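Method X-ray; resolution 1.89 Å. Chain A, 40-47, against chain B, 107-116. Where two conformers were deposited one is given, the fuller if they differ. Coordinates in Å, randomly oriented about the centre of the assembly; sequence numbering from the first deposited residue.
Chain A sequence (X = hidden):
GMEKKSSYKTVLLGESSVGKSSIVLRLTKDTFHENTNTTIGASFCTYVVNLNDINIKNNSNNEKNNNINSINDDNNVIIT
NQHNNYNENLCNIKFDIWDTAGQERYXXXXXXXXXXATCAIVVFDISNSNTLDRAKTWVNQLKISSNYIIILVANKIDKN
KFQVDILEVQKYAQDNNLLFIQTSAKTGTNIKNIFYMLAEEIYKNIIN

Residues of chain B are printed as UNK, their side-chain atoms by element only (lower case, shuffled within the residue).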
# COMPACT_ATOMS: atom_id res chain seq x y z
N ILE A 40 17.34 3.15 6.13
CA ILE A 40 16.82 4.33 6.78
C ILE A 40 15.50 4.66 6.10
O ILE A 40 15.48 5.00 4.93
CB ILE A 40 17.81 5.54 6.66
CG1 ILE A 40 19.18 5.15 7.27
CG2 ILE A 40 17.22 6.76 7.37
CD1 ILE A 40 20.23 6.32 7.36
N GLY A 41 14.39 4.53 6.84
CA GLY A 41 13.07 4.88 6.31
C GLY A 41 12.49 3.78 5.44
O GLY A 41 13.10 2.72 5.32
N ALA A 42 11.33 4.03 4.84
CA ALA A 42 10.68 3.05 3.97
C ALA A 42 11.44 2.88 2.65
O ALA A 42 12.04 3.84 2.13
CB ALA A 42 9.23 3.42 3.73
N SER A 43 11.42 1.66 2.11
CA SER A 43 12.25 1.31 0.96
C SER A 43 11.39 0.94 -0.24
O SER A 43 10.78 -0.13 -0.26
CB SER A 43 13.19 0.16 1.33
OG SER A 43 14.07 -0.15 0.28
N PHE A 44 11.32 1.84 -1.24
CA PHE A 44 10.56 1.60 -2.46
C PHE A 44 11.40 1.81 -3.71
O PHE A 44 12.35 2.62 -3.70
CB PHE A 44 9.38 2.57 -2.60
CG PHE A 44 8.57 2.77 -1.36
CD1 PHE A 44 7.73 1.76 -0.89
CD2 PHE A 44 8.59 4.00 -0.69
CE1 PHE A 44 6.94 1.96 0.27
CE2 PHE A 44 7.80 4.21 0.45
CZ PHE A 44 6.98 3.19 0.93
N CYS A 45 11.03 1.10 -4.78
CA CYS A 45 11.61 1.32 -6.10
C CYS A 45 10.66 0.80 -7.17
O CYS A 45 9.75 0.03 -6.89
CB CYS A 45 12.99 0.65 -6.23
SG CYS A 45 12.96 -1.11 -6.60
N THR A 46 10.86 1.27 -8.40
CA THR A 46 10.05 0.78 -9.52
C THR A 46 10.92 0.10 -10.58
O THR A 46 12.13 0.30 -10.63
CB THR A 46 9.14 1.87 -10.13
OG1 THR A 46 9.94 2.91 -10.71
CG2 THR A 46 8.25 2.49 -9.05
N TYR A 47 10.30 -0.74 -11.40
CA TYR A 47 11.02 -1.43 -12.45
C TYR A 47 10.03 -1.83 -13.51
O TYR A 47 8.92 -2.28 -13.20
CB TYR A 47 11.76 -2.65 -11.90
CG TYR A 47 12.60 -3.34 -12.94
CD1 TYR A 47 13.78 -2.74 -13.41
CD2 TYR A 47 12.22 -4.57 -13.48
CE1 TYR A 47 14.56 -3.35 -14.36
CE2 TYR A 47 13.00 -5.20 -14.45
CZ TYR A 47 14.17 -4.57 -14.88
OH TYR A 47 14.97 -5.15 -15.84
N UNK B 107 7.63 8.72 11.03
CA UNK B 107 7.97 9.25 9.70
C UNK B 107 8.40 8.18 8.72
O UNK B 107 8.25 8.33 7.51
c UNK B 107 9.06 10.34 9.80
N UNK B 108 8.94 7.08 9.25
CA UNK B 108 9.38 5.97 8.42
C UNK B 108 8.26 4.95 8.14
O UNK B 108 8.44 4.04 7.33
c UNK B 108 10.58 5.29 9.08
o UNK B 108 10.14 4.32 10.01
N UNK B 109 7.12 5.08 8.82
CA UNK B 109 5.99 4.16 8.62
C UNK B 109 4.90 4.82 7.78
O UNK B 109 4.33 4.19 6.89
c UNK B 109 5.42 3.64 9.98
c UNK B 109 6.05 2.34 12.09
c UNK B 109 4.12 2.85 9.79
c UNK B 109 6.45 2.75 10.68
N UNK B 110 4.62 6.09 8.04
CA UNK B 110 3.52 6.78 7.34
C UNK B 110 3.56 6.76 5.78
O UNK B 110 2.52 6.70 5.16
c UNK B 110 3.23 8.20 7.94
c UNK B 110 4.27 9.23 7.54
c UNK B 110 1.83 8.66 7.57
N UNK B 111 4.77 6.80 5.16
CA UNK B 111 4.81 6.68 3.69
C UNK B 111 4.15 5.40 3.12
O UNK B 111 3.70 5.41 1.97
c UNK B 111 6.89 7.53 4.51
c UNK B 111 6.32 6.71 3.39
c UNK B 111 6.12 7.01 5.71
N UNK B 112 4.10 4.34 3.92
CA UNK B 112 3.43 3.10 3.53
C UNK B 112 1.94 3.35 3.33
O UNK B 112 1.30 2.71 2.50
c UNK B 112 3.65 2.01 4.60
c UNK B 112 5.17 0.77 6.15
c UNK B 112 5.10 1.62 4.88
c UNK B 112 5.74 0.86 3.70
N UNK B 113 1.40 4.29 4.11
CA UNK B 113 -0.02 4.69 4.00
C UNK B 113 -0.29 5.59 2.81
O UNK B 113 -1.35 5.48 2.19
c UNK B 113 -0.61 4.40 6.47
c UNK B 113 -0.53 5.36 5.30
c UNK B 113 -1.90 2.94 7.90
c UNK B 113 0.54 4.09 7.21
c UNK B 113 0.48 3.20 8.28
o UNK B 113 -0.81 1.74 9.67
c UNK B 113 -1.83 3.84 6.84
c UNK B 113 -0.74 2.63 8.62
N UNK B 114 0.64 6.48 2.50
CA UNK B 114 0.50 7.41 1.38
C UNK B 114 0.73 6.80 0.01
O UNK B 114 0.05 7.19 -0.95
o UNK B 114 1.13 11.89 6.09
c UNK B 114 0.13 10.24 4.65
c UNK B 114 1.19 11.08 4.97
c UNK B 114 1.50 8.58 1.49
c UNK B 114 2.43 10.29 3.07
c UNK B 114 1.39 9.43 2.72
c UNK B 114 2.34 11.12 4.18
c UNK B 114 0.23 9.42 3.51
N UNK B 115 1.72 5.91 -0.10
CA UNK B 115 2.15 5.40 -1.41
C UNK B 115 1.05 4.69 -2.19
O UNK B 115 0.45 3.72 -1.71
n UNK B 115 7.35 5.21 -3.78
n UNK B 115 7.36 3.77 -5.56
c UNK B 115 6.88 4.13 -4.38
c UNK B 115 5.37 3.64 -2.47
n UNK B 115 5.96 3.36 -3.78
c UNK B 115 4.07 4.34 -2.61
c UNK B 115 3.37 4.48 -1.29
N UNK B 116 0.78 5.20 -3.39
CA UNK B 116 -0.25 4.63 -4.25
C UNK B 116 -1.68 4.96 -3.84
O UNK B 116 -2.61 4.38 -4.39

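Position 107 of chain B carries a single side-chain carbon, out of reach of chain A; a lone CB identifies Ala B107. At 108 one carbon bears one oxygen, and no second carbon branches from it. The CB of 108 lies 3.7 Å from CA of Gly A41, and its backbone O is 3.7 Å from CB of Ala A42. This is Ser B108. Gly A41, with a positive phi of 81°, brings only backbone to this approach.

Position 109 has four carbons, forked at the first, with one arm two carbons long. Its CB points away from chain A, and the branching gives Ile B109. At 110 one carbon carries two others, making three in all; they remain out of reach, and the residue is Val B110. The three carbons of 111 close a ring onto the backbone N. The CB of 111 points toward chain A and lies 4.1 Å from CE2 of Phe A44 and 4.4 Å from CB of Ala A42; this is Pro B111.

Four carbons recur at 112, now forked at the second. The CB points sideways, but the end of the side chain comes nearer to chain A, packing against Phe A44 and Ala A42. The fork at the second carbon gives Leu B112, with chi1 m and chi2 t. Its CD2 lies 3.8 Å from CE1 of Phe A44 and 4.3 Å from CB of Ala A42. Positions 113 and 114 each show one carbon followed by a six-carbon ring bearing an oxygen. Both are buried and out of reach of the chain A stretch: Tyr B113 and Tyr B114.

At 115 a chain of three carbons leads to a nitrogen and then to a carbon carrying two more nitrogens. The chain lies over one face of the Phe A44 ring, and its end reaches Thr A46; the guanidinium identifies Arg B115. All of chi1 to chi3 are t, so the side chain extends across Phe A44. Position 116 has no side-chain atoms and a positive phi of 76°; it is Gly B116.

The contact centres on Phe A44. Arg B115 CD sits over one face of its ring, 3.4 Å from the centroid and 10° off the normal, in a CH-pi contact. Beyond it the guanidinium stacks flat on Phe A44, with centres 4.4 Å apart and planes at 14°, while NH2 of Arg B115 lies 3.8 Å from CG2 of Thr A46. NE and NH2 are hydrogen-bonded elsewhere in the structure. Pro B111 and Leu B112 supply apolar packing for both Phe A44 and Ala A42. No hydrogen bond links the two stretches, so their direct association rests on stacking and close packing.

Chain B 107-116: ASIVPLYYRG
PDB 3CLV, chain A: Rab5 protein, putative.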